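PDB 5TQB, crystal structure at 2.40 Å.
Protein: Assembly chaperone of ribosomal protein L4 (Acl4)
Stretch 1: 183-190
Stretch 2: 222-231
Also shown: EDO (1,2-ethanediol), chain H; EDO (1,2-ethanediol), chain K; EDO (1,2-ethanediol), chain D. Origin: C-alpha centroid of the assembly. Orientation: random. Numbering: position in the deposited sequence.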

# COMPACT_ATOMS: atom_id res chain seq x y z
N GLU B 183 6.61 16.17 9.20
CA GLU B 183 5.89 16.13 7.93
C GLU B 183 5.51 14.71 7.54
O GLU B 183 4.89 14.49 6.50
N TRP B 184 5.89 13.75 8.37
CA TRP B 184 5.66 12.34 8.09
C TRP B 184 4.42 11.85 8.84
O TRP B 184 4.35 11.99 10.07
N PRO B 185 3.43 11.29 8.12
CA PRO B 185 2.18 10.87 8.77
C PRO B 185 2.32 9.86 9.92
O PRO B 185 1.53 9.91 10.86
N GLU B 186 3.30 8.97 9.83
CA GLU B 186 3.45 7.90 10.82
C GLU B 186 3.85 8.43 12.20
O GLU B 186 3.56 7.80 13.22
N THR B 187 4.52 9.57 12.23
CA THR B 187 4.94 10.13 13.50
C THR B 187 3.70 10.56 14.29
O THR B 187 3.58 10.28 15.47
N TRP B 188 2.78 11.23 13.60
CA TRP B 188 1.58 11.76 14.24
C TRP B 188 0.57 10.65 14.50
O TRP B 188 -0.23 10.71 15.44
N GLN B 189 0.62 9.62 13.66
CA GLN B 189 -0.15 8.42 13.87
C GLN B 189 0.26 7.80 15.21
O GLN B 189 -0.59 7.36 16.00
N THR B 190 1.56 7.78 15.46
CA THR B 190 2.11 7.15 16.65
C THR B 190 1.87 8.02 17.87
O THR B 190 1.71 7.51 18.98
N ASP B 222 2.16 8.44 -4.96
CA ASP B 222 3.15 9.38 -4.45
C ASP B 222 3.91 8.74 -3.28
O ASP B 222 3.30 8.07 -2.45
N PRO B 223 5.23 8.96 -3.20
CA PRO B 223 6.01 8.38 -2.10
C PRO B 223 5.58 8.88 -0.71
O PRO B 223 6.02 8.32 0.29
N GLY B 224 4.75 9.92 -0.66
CA GLY B 224 4.26 10.45 0.60
C GLY B 224 3.13 9.65 1.23
O GLY B 224 2.79 9.87 2.40
N VAL B 225 2.54 8.73 0.47
CA VAL B 225 1.42 7.92 0.95
C VAL B 225 1.95 6.75 1.78
O VAL B 225 2.78 5.98 1.30
N PRO B 226 1.46 6.60 3.03
CA PRO B 226 2.00 5.54 3.89
C PRO B 226 1.73 4.13 3.36
O PRO B 226 0.73 3.92 2.68
N PRO B 227 2.62 3.18 3.67
CA PRO B 227 2.43 1.80 3.22
C PRO B 227 1.12 1.19 3.72
O PRO B 227 0.60 1.60 4.76
N PHE B 228 0.62 0.21 2.97
CA PHE B 228 -0.60 -0.51 3.29
C PHE B 228 -0.70 -0.92 4.77
O PHE B 228 -1.66 -0.55 5.44
N PRO B 229 0.29 -1.67 5.29
CA PRO B 229 0.16 -2.15 6.67
C PRO B 229 0.04 -1.01 7.67
O PRO B 229 -0.67 -1.12 8.67
N SER B 230 0.72 0.09 7.39
CA SER B 230 0.67 1.27 8.24
C SER B 230 -0.72 1.91 8.21
O SER B 230 -1.16 2.50 9.20
N ARG B 231 -1.41 1.80 7.08
CA ARG B 231 -2.75 2.38 6.94
C ARG B 231 -3.81 1.48 7.57
O ARG B 231 -4.90 1.94 7.89

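A molecule of 1,2-ethanediol, probably carried in from the crystallisation liquor, sits in the middle of this contact and touches both stretches, filling space that the side chains leave open. Its C1 lies over one face of the Trp-184 ring, 3.0 Å from NE1, while its C2 approaches CD of Pro-227 at 3.4 Å and CB of Pro-226 at 3.5 Å. The diol O2 donates a hydrogen bond of 2.7 Å to OE2 of Glu-186, and O1 accepts a weak one of 3.0 Å from the backbone N of the same residue.

The direct contact is small, burying 291 Å² in total, and its direct polar bonds both involve Ser-230. This serine, chi1 t, points toward the first stretch and is served through both side chain and backbone. Its OG donates to OE2 of Glu-186 at 2.7 Å, so that one carboxylate oxygen receives both serine and diol. The CA-to-CB bond of Glu-186 points sideways to the second stretch; with chi1 t and chi2 between wells at 143°, its end comes nearer, and its OE1 is satisfied elsewhere in the structure. One helical turn on, Gln-189 points toward the second stretch, extended with chi1 and chi2 both t, and its NE2 donates to O of Ser-230 at 2.8 Å. Glu-186 takes the serine hydroxyl and Gln-189 its backbone carbonyl, so two long side chains converge on one residue, spanning a gap that their backbones do not close.

At the other end there are no direct hydrogen bonds, and the packing is looser, of carbon against carbon and against backbone oxygens. Pro-185 points toward the second stretch, its CG 4.3 Å from CD of Pro-226 and 4.1 Å from O of Gly-224; the proline-proline pair is made by two closed rings, C-gamma exo in Pro-185 and C-gamma endo in Pro-226. Trp-184, chi1 t and chi2 -133°, starts sideways, yet its six-membered ring reaches the turn: CH2 comes within 3.8 Å of O of Pro-223, which lies at the ring edge, and CZ3 is 4.3 Å from CA of Gly-224.

That turn, type I from Asp-222 to Val-225, is fastened internally. Val-225 N donates to O of Asp-222 at 3.1 Å, and Gly-224 N donates to OD1 of Asp-222 at 2.8 Å. A CB on Gly-224 would lie about 3.0 Å from that OD1, so the crowding would come from within the turn rather than from the tryptophan. Arg-231 points away and serves its own stretch, its NH1 donating to O of Pro-226 at 3.0 Å.

The rule to read is polar anchoring between helices, with proline and tryptophan packing beside it.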

# COMPACT_ATOMS: atom_id res chain seq x y z
CB GLU B 183 6.73 16.77 6.82
CG GLU B 183 7.93 15.93 6.33
CD GLU B 183 9.05 15.82 7.36
OE1 GLU B 183 9.61 14.71 7.52
OE2 GLU B 183 9.39 16.84 7.99
CB TRP B 184 6.89 11.54 8.53
CG TRP B 184 7.12 10.27 7.78
CD1 TRP B 184 7.42 9.05 8.32
CD2 TRP B 184 7.12 10.08 6.36
NE1 TRP B 184 7.59 8.12 7.33
CE2 TRP B 184 7.41 8.72 6.12
CE3 TRP B 184 6.89 10.92 5.27
CZ2 TRP B 184 7.47 8.19 4.83
CZ3 TRP B 184 6.96 10.39 3.99
CH2 TRP B 184 7.25 9.04 3.78
CB PRO B 185 1.35 10.25 7.64
CG PRO B 185 2.09 10.50 6.38
CD PRO B 185 3.28 11.36 6.65
CB GLU B 186 4.48 6.89 10.32
CG GLU B 186 4.73 5.74 11.28
CD GLU B 186 4.96 4.42 10.57
OE1 GLU B 186 5.96 3.74 10.88
OE2 GLU B 186 4.14 4.06 9.70
CB THR B 187 5.90 11.31 13.31
OG1 THR B 187 5.27 12.31 12.50
CG2 THR B 187 7.18 10.85 12.61
CB TRP B 188 0.98 12.87 13.39
CG TRP B 188 1.91 14.03 13.34
CD1 TRP B 188 2.68 14.42 12.28
CD2 TRP B 188 2.21 14.93 14.41
NE1 TRP B 188 3.43 15.52 12.63
CE2 TRP B 188 3.16 15.85 13.93
CE3 TRP B 188 1.76 15.05 15.73
CZ2 TRP B 188 3.66 16.88 14.72
CZ3 TRP B 188 2.26 16.07 16.51
CH2 TRP B 188 3.20 16.97 16.00
CB GLN B 189 0.13 7.45 12.73
CG GLN B 189 -0.90 6.37 12.56
CD GLN B 189 -0.86 5.77 11.17
OE1 GLN B 189 -1.05 6.47 10.17
NE2 GLN B 189 -0.62 4.47 11.10
CB THR B 190 3.62 6.86 16.48
OG1 THR B 190 3.80 6.02 15.34
CG2 THR B 190 4.20 6.17 17.70
CB ASP B 222 2.50 10.68 -4.00
CG ASP B 222 3.51 11.78 -3.73
OD1 ASP B 222 4.12 11.78 -2.64
OD2 ASP B 222 3.69 12.65 -4.61
CB PRO B 223 7.44 8.85 -2.39
CG PRO B 223 7.46 9.18 -3.83
CD PRO B 223 6.09 9.67 -4.16
CB VAL B 225 0.58 7.36 -0.22
CG1 VAL B 225 -0.56 6.47 0.29
CG2 VAL B 225 0.02 8.50 -1.05
CB PRO B 226 1.27 5.76 5.23
CG PRO B 226 0.16 6.66 4.95
CD PRO B 226 0.52 7.47 3.75
CB PRO B 227 3.62 1.05 3.84
CG PRO B 227 4.61 2.10 4.16
CD PRO B 227 3.82 3.31 4.52
CB PHE B 228 -0.72 -1.74 2.38
CG PHE B 228 -2.12 -2.28 2.25
CD1 PHE B 228 -2.88 -1.98 1.13
CD2 PHE B 228 -2.66 -3.09 3.22
CE1 PHE B 228 -4.16 -2.48 0.99
CE2 PHE B 228 -3.94 -3.59 3.09
CZ PHE B 228 -4.69 -3.29 1.98
CB PRO B 229 1.47 -2.93 6.90
CG PRO B 229 1.97 -3.25 5.55
CD PRO B 229 1.60 -2.06 4.72
CB SER B 230 1.74 2.27 7.79
OG SER B 230 1.77 3.41 8.62
CB ARG B 231 -3.08 2.65 5.47
CG ARG B 231 -2.70 4.05 5.01
CD ARG B 231 -2.11 4.05 3.62
NE ARG B 231 -3.11 3.76 2.61
CZ ARG B 231 -2.85 3.21 1.43
NH1 ARG B 231 -1.62 2.87 1.09
NH2 ARG B 231 -3.84 3.00 0.58
C1 EDO H . 4.85 7.00 6.99
O1 EDO H . 3.83 7.97 7.03
C2 EDO H . 4.28 5.60 7.00
O2 EDO H . 5.32 4.69 7.31
C1 EDO K . 7.06 5.36 2.83
O1 EDO K . 7.43 4.00 2.94
C2 EDO K . 5.78 5.47 2.05
O2 EDO K . 5.45 6.83 1.88
C1 EDO D . 2.50 0.26 -0.19
O1 EDO D . 1.10 0.35 -0.14
C2 EDO D . 2.98 -0.81 0.77
O2 EDO D . 4.39 -0.87 0.75